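Local coordinates for msDPBB_sym2 protein (Synthetic construct, PDB 7DWW) that is a computationally designed double-psi beta-barrel that reproduces the core fold of RNA polymerase and has no known natural function, at residues I6-L11 / G80-I85; L32-G37 / A50-A55. All blocks are in the same frame, centred on the assembly; numbering follows the deposited sequence.

Contact 1: residues I6-L11 / G80-I85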
loop_
_atom_site.group_PDB
_atom_site.type_symbol
_atom_site.label_atom_id
_atom_site.label_comp_id
_atom_site.label_asym_id
_atom_site.label_seq_id
_atom_site.Cartn_x
_atom_site.Cartn_y
_atom_site.Cartn_z
ATOM N N ILE A 6 2.246 6.743 -6.783
ATOM C CA ILE A 6 3.493 6.615 -6.037
ATOM C C ILE A 6 3.185 6.913 -4.576
ATOM O O ILE A 6 2.538 7.916 -4.260
ATOM C CB ILE A 6 4.584 7.569 -6.573
ATOM C CG1 ILE A 6 4.784 7.301 -8.056
ATOM C CG2 ILE A 6 5.849 7.475 -5.773
ATOM C CD1 ILE A 6 5.328 5.953 -8.386
ATOM N N ALA A 7 3.654 6.056 -3.686
ATOM C CA ALA A 7 3.431 6.294 -2.267
ATOM C C ALA A 7 4.680 5.910 -1.504
ATOM O O ALA A 7 5.530 5.163 -2.004
ATOM C CB ALA A 7 2.229 5.507 -1.741
ATOM N N ARG A 8 4.816 6.464 -0.302
ATOM C CA ARG A 8 5.911 6.115 0.581
ATOM C C ARG A 8 5.480 5.006 1.527
ATOM O O ARG A 8 4.366 5.025 2.061
ATOM C CB ARG A 8 6.384 7.309 1.406
ATOM C CG ARG A 8 7.854 7.598 1.245
ATOM C CD ARG A 8 8.211 8.902 1.916
ATOM N NE ARG A 8 8.742 9.925 1.022
ATOM C CZ ARG A 8 9.949 9.916 0.460
ATOM N NH1 ARG A 8 10.780 8.909 0.681
ATOM N NH2 ARG A 8 10.327 10.925 -0.324
ATOM N N VAL A 9 6.387 4.069 1.763
ATOM C CA VAL A 9 6.073 2.883 2.545
ATOM C C VAL A 9 6.057 3.268 4.021
ATOM O O VAL A 9 6.974 3.954 4.499
ATOM C CB VAL A 9 7.092 1.767 2.252
ATOM C CG1 VAL A 9 6.970 0.596 3.240
ATOM C CG2 VAL A 9 6.956 1.319 0.788
ATOM N N ALA A 10 5.006 2.869 4.731
ATOM C CA ALA A 10 4.889 3.018 6.174
ATOM C C ALA A 10 4.421 1.709 6.794
ATOM O O ALA A 10 3.858 0.854 6.126
ATOM C CB ALA A 10 3.917 4.133 6.567
ATOM N N LEU A 11 4.688 1.567 8.078
ATOM C CA LEU A 11 4.443 0.325 8.793
ATOM C C LEU A 11 2.979 0.228 9.243
ATOM O O LEU A 11 2.441 1.171 9.832
ATOM C CB LEU A 11 5.404 0.251 9.972
ATOM C CG LEU A 11 5.365 -0.964 10.889
ATOM C CD1 LEU A 11 5.694 -2.210 10.083
ATOM C CD2 LEU A 11 6.338 -0.812 12.043
ATOM N N GLY A 80 9.811 4.219 4.578
ATOM C CA GLY A 80 10.410 5.398 3.953
ATOM C C GLY A 80 10.615 5.261 2.439
ATOM O O GLY A 80 10.658 6.287 1.752
ATOM N N ASP A 81 10.729 4.040 1.938
ATOM C CA ASP A 81 10.951 3.838 0.504
ATOM C C ASP A 81 9.749 4.300 -0.307
ATOM O O ASP A 81 8.604 4.219 0.141
ATOM C CB ASP A 81 11.196 2.365 0.197
ATOM C CG ASP A 81 12.541 1.883 0.677
ATOM O OD1 ASP A 81 13.460 2.718 0.804
ATOM O OD2 ASP A 81 12.672 0.654 0.873
ATOM N N LEU A 82 10.015 4.808 -1.512
ATOM C CA LEU A 82 8.935 5.040 -2.465
ATOM C C LEU A 82 8.656 3.742 -3.206
ATOM O O LEU A 82 9.593 3.019 -3.568
ATOM C CB LEU A 82 9.285 6.130 -3.469
ATOM C CG LEU A 82 9.572 7.517 -2.886
ATOM C CD1 LEU A 82 9.786 8.496 -3.997
ATOM C CD2 LEU A 82 8.412 7.952 -2.037
ATOM N N VAL A 83 7.365 3.443 -3.414
ATOM C CA VAL A 83 6.922 2.319 -4.236
ATOM C C VAL A 83 5.901 2.845 -5.224
ATOM O O VAL A 83 5.221 3.844 -4.972
ATOM C CB VAL A 83 6.298 1.162 -3.419
ATOM C CG1 VAL A 83 7.391 0.431 -2.668
ATOM C CG2 VAL A 83 5.268 1.718 -2.436
ATOM N N GLU A 84 5.783 2.135 -6.340
ATOM C CA GLU A 84 4.695 2.328 -7.287
ATOM C C GLU A 84 3.601 1.305 -7.053
ATOM O O GLU A 84 3.881 0.109 -6.898
ATOM C CB GLU A 84 5.170 2.208 -8.732
ATOM C CG GLU A 84 4.043 2.272 -9.729
ATOM C CD GLU A 84 4.546 2.293 -11.145
ATOM O OE1 GLU A 84 5.781 2.251 -11.351
ATOM O OE2 GLU A 84 3.700 2.366 -12.058
ATOM N N ILE A 85 2.353 1.759 -7.037
ATOM C CA ILE A 85 1.209 0.878 -6.794
ATOM C C ILE A 85 0.341 0.934 -8.024
ATOM O O ILE A 85 -0.040 2.030 -8.477
ATOM C CB ILE A 85 0.428 1.296 -5.539
ATOM C CG1 ILE A 85 1.384 1.357 -4.365
ATOM C CG2 ILE A 85 -0.809 0.350 -5.289
ATOM C CD1 ILE A 85 0.775 1.818 -3.077
#

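Contact 2: residues L32-G37 / A50-A55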
loop_
_atom_site.group_PDB
_atom_site.type_symbol
_atom_site.label_atom_id
_atom_site.label_comp_id
_atom_site.label_asym_id
_atom_site.label_seq_id
_atom_site.Cartn_x
_atom_site.Cartn_y
_atom_site.Cartn_z
ATOM N N LEU A 32 -6.160 6.147 -8.007
ATOM C CA LEU A 32 -5.707 4.910 -8.644
ATOM C C LEU A 32 -6.843 4.162 -9.331
ATOM O O LEU A 32 -6.603 3.463 -10.327
ATOM C CB LEU A 32 -5.063 3.981 -7.636
ATOM C CG LEU A 32 -4.479 2.650 -8.116
ATOM C CD1 LEU A 32 -3.420 2.918 -9.215
ATOM C CD2 LEU A 32 -3.841 1.954 -6.921
ATOM N N GLY A 33 -8.059 4.361 -8.850
ATOM C CA GLY A 33 -9.219 3.675 -9.442
ATOM C C GLY A 33 -9.416 2.295 -8.845
ATOM O O GLY A 33 -9.794 1.396 -9.563
ATOM N N VAL A 34 -9.111 2.137 -7.568
ATOM C CA VAL A 34 -9.346 0.829 -6.907
ATOM C C VAL A 34 -10.388 1.041 -5.820
ATOM O O VAL A 34 -10.563 2.140 -5.355
ATOM C CB VAL A 34 -8.073 0.235 -6.281
ATOM C CG1 VAL A 34 -7.089 -0.242 -7.323
ATOM C CG2 VAL A 34 -7.440 1.208 -5.323
ATOM N N LYS A 35 -11.060 -0.040 -5.496
ATOM C CA LYS A 35 -12.042 -0.070 -4.394
ATOM C C LYS A 35 -11.509 -1.055 -3.350
ATOM O O LYS A 35 -10.625 -1.830 -3.652
ATOM C CB LYS A 35 -13.410 -0.532 -4.900
ATOM C CG LYS A 35 -13.442 -1.965 -5.385
ATOM C CD LYS A 35 -14.744 -2.359 -6.013
ATOM C CE LYS A 35 -14.718 -3.779 -6.521
ATOM N NZ LYS A 35 -13.846 -3.902 -7.700
ATOM N N VAL A 36 -12.096 -1.028 -2.165
ATOM C CA VAL A 36 -11.633 -1.926 -1.080
ATOM C C VAL A 36 -11.655 -3.384 -1.540
ATOM O O VAL A 36 -12.638 -3.798 -2.117
ATOM C CB VAL A 36 -12.466 -1.692 0.184
ATOM C CG1 VAL A 36 -12.206 -2.750 1.233
ATOM C CG2 VAL A 36 -12.210 -0.311 0.732
ATOM N N GLY A 37 -10.538 -4.079 -1.356
ATOM C CA GLY A 37 -10.449 -5.508 -1.689
ATOM C C GLY A 37 -9.814 -5.797 -3.032
ATOM O O GLY A 37 -9.542 -6.940 -3.292
ATOM N N ALA A 50 -0.805 -7.511 -3.720
ATOM C CA ALA A 50 -1.446 -7.442 -2.413
ATOM C C ALA A 50 -2.886 -7.016 -2.627
ATOM O O ALA A 50 -3.288 -6.665 -3.737
ATOM C CB ALA A 50 -0.711 -6.453 -1.502
ATOM N N ARG A 51 -3.663 -6.950 -1.561
ATOM C CA ARG A 51 -5.045 -6.448 -1.684
ATOM C C ARG A 51 -5.104 -5.121 -0.939
ATOM O O ARG A 51 -4.380 -4.970 0.011
ATOM C CB ARG A 51 -6.069 -7.475 -1.206
ATOM C CG ARG A 51 -6.112 -8.707 -2.091
ATOM C CD ARG A 51 -7.403 -9.506 -2.100
ATOM N NE ARG A 51 -7.320 -10.543 -3.105
ATOM C CZ ARG A 51 -7.906 -10.480 -4.286
ATOM N NH1 ARG A 51 -8.635 -9.431 -4.600
ATOM N NH2 ARG A 51 -7.765 -11.462 -5.143
ATOM N N VAL A 52 -5.991 -4.231 -1.351
ATOM C CA VAL A 52 -6.055 -2.857 -0.790
ATOM C C VAL A 52 -7.223 -2.692 0.172
ATOM O O VAL A 52 -8.283 -3.207 -0.112
ATOM C CB VAL A 52 -6.163 -1.834 -1.935
ATOM C CG1 VAL A 52 -6.044 -0.411 -1.448
ATOM C CG2 VAL A 52 -5.134 -2.084 -2.995
ATOM N N ALA A 53 -6.997 -1.934 1.239
ATOM C CA ALA A 53 -8.043 -1.580 2.214
ATOM C C ALA A 53 -7.880 -0.115 2.622
ATOM O O ALA A 53 -6.823 0.430 2.419
ATOM C CB ALA A 53 -7.994 -2.498 3.397
ATOM N N LEU A 54 -8.917 0.475 3.180
ATOM C CA LEU A 54 -8.887 1.906 3.535
ATOM C C LEU A 54 -7.892 2.195 4.652
ATOM O O LEU A 54 -7.880 1.479 5.635
ATOM C CB LEU A 54 -10.285 2.364 3.939
ATOM C CG LEU A 54 -11.081 3.003 2.816
ATOM C CD1 LEU A 54 -12.492 3.321 3.261
ATOM C CD2 LEU A 54 -10.376 4.244 2.313
ATOM N N ALA A 55 -7.154 3.290 4.482
ATOM C CA ALA A 55 -6.192 3.818 5.460
ATOM C C ALA A 55 -6.971 4.212 6.703
ATOM O O ALA A 55 -8.106 4.627 6.561
ATOM C CB ALA A 55 -5.517 5.022 4.880
#

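Contact 1: residues I6-L11 / G80-I85
Ala7 and Val83 form an antiparallel hydrogen-bonded pair: Ala7 N gives to Val83 O at 3.0 Å and Val83 N to Ala7 O at 2.9 Å, both nearly straight. Beyond it the backbone pairing runs into the turn, with Val9 N on Asp81 O and Gly80 N on Val9 O.

Arg8 adds a side-chain bond. Its chain bends at chi3 (-119°), and NH1 meets Gly80 O at 2.8 Å with the oxygen close to the guanidinium plane. Over one face of that group sits Leu82 CD2, 3.5 Å from Arg8 CZ.

Apolar contacts lie on both faces of the pairing. Beside Glu84, Ile6 lays CD1 3.8 Å from Glu84 CB, while Glu84 OE2 is hydrogen-bonded to Ser4 OG. On the face turned to the barrel interior, Val9 CG2 meets Val83 CG1 at 3.6 Å, the two side chains roughly perpendicular, and Ala7 CB faces Ile85 CD1; Val65 covers Ala7, Val83 and Ile85.

Neighbouring strands of the barrel are thus joined by backbone bonds, with aliphatic side chains inside; outside, Arg8 bonds to the carbonyl of Gly80 in the turn and lies against Leu82 CD2 of the strand.

Contact 2: residues L32-G37 / A50-A55
The loop that leads from helix 26-32 into strand 39-43 closes here against strand 47-54 of the double-psi barrel, and near its end Gly37 makes the polar contacts. Gly37 N donates to Val52 O at 2.7 Å, a nearly straight bond (165°). The carbonyl of the same glycine accepts from the strand: Arg51 NH1 lies 3.0 Å from Gly37 O, which sits almost exactly in the guanidinium plane, at its edge. Arg51 reaches it with a chain extended from CG to NE, and on the way its CD passes 3.5 Å from Gly37 O.

Upstream, the contact becomes apolar. Val36 has CG1 anti to its backbone N (chi1 170°), which leaves CG2 beside that nitrogen; this methyl touches Leu54 CG at 4.1 Å, the two side chains crossing at about a right angle. Val34 points inward, and its CG2 comes to 4.4 Å from Val52 CG1, a looser touch in a pocket that Val40 and Met29 also line against both valines. Lys35 leaves the backbone away from the strand, and its NZ forms a salt bridge with Asp38.

Two glycines shape the loop. Gly33, with positive phi, is the C-prime residue of a Schellman motif that ends the helix, Val34 N bonding to Met29 O and Gly33 N to Arg30 O. Gly37 also has positive phi (98°), a backbone angle at which a CB would collide with the carbonyl oxygen of Val36.

Both polar groups of the Gly37 backbone are therefore engaged by adjacent strand residues, one through a main-chain carbonyl and one through an arginine. The two bonds tie the end of the loop to the strand shortly before strand 39-43 begins, while buried Val34 and Val52 pack inside and Val36 meets Leu54 nearer the surface.

Contacts 1 and 2 lie on opposite sides of the chain's centre, their own centres about 15 Å apart, and both reach the same mixed sheet, contact 2 through strand 47-54 alone. Along the chain, 32-37 and 50-55 both fall between 6-11 and 80-85, so the short-range closure of contact 2 is completed within the long-range one of contact 1. The two meet directly: Leu32 packs on Ile85, with Leu32 CD1 3.6 Å from Ile85 O. In the sheet, strand 39-43 stands between strands 47-54 and 82-87. Residues 3-45 and 46-88 have the same sequence, and Arg8-Gly80 and Arg51-Gly37 are the equivalent pairs of the two halves, consistent with a pseudo-symmetric barrel design.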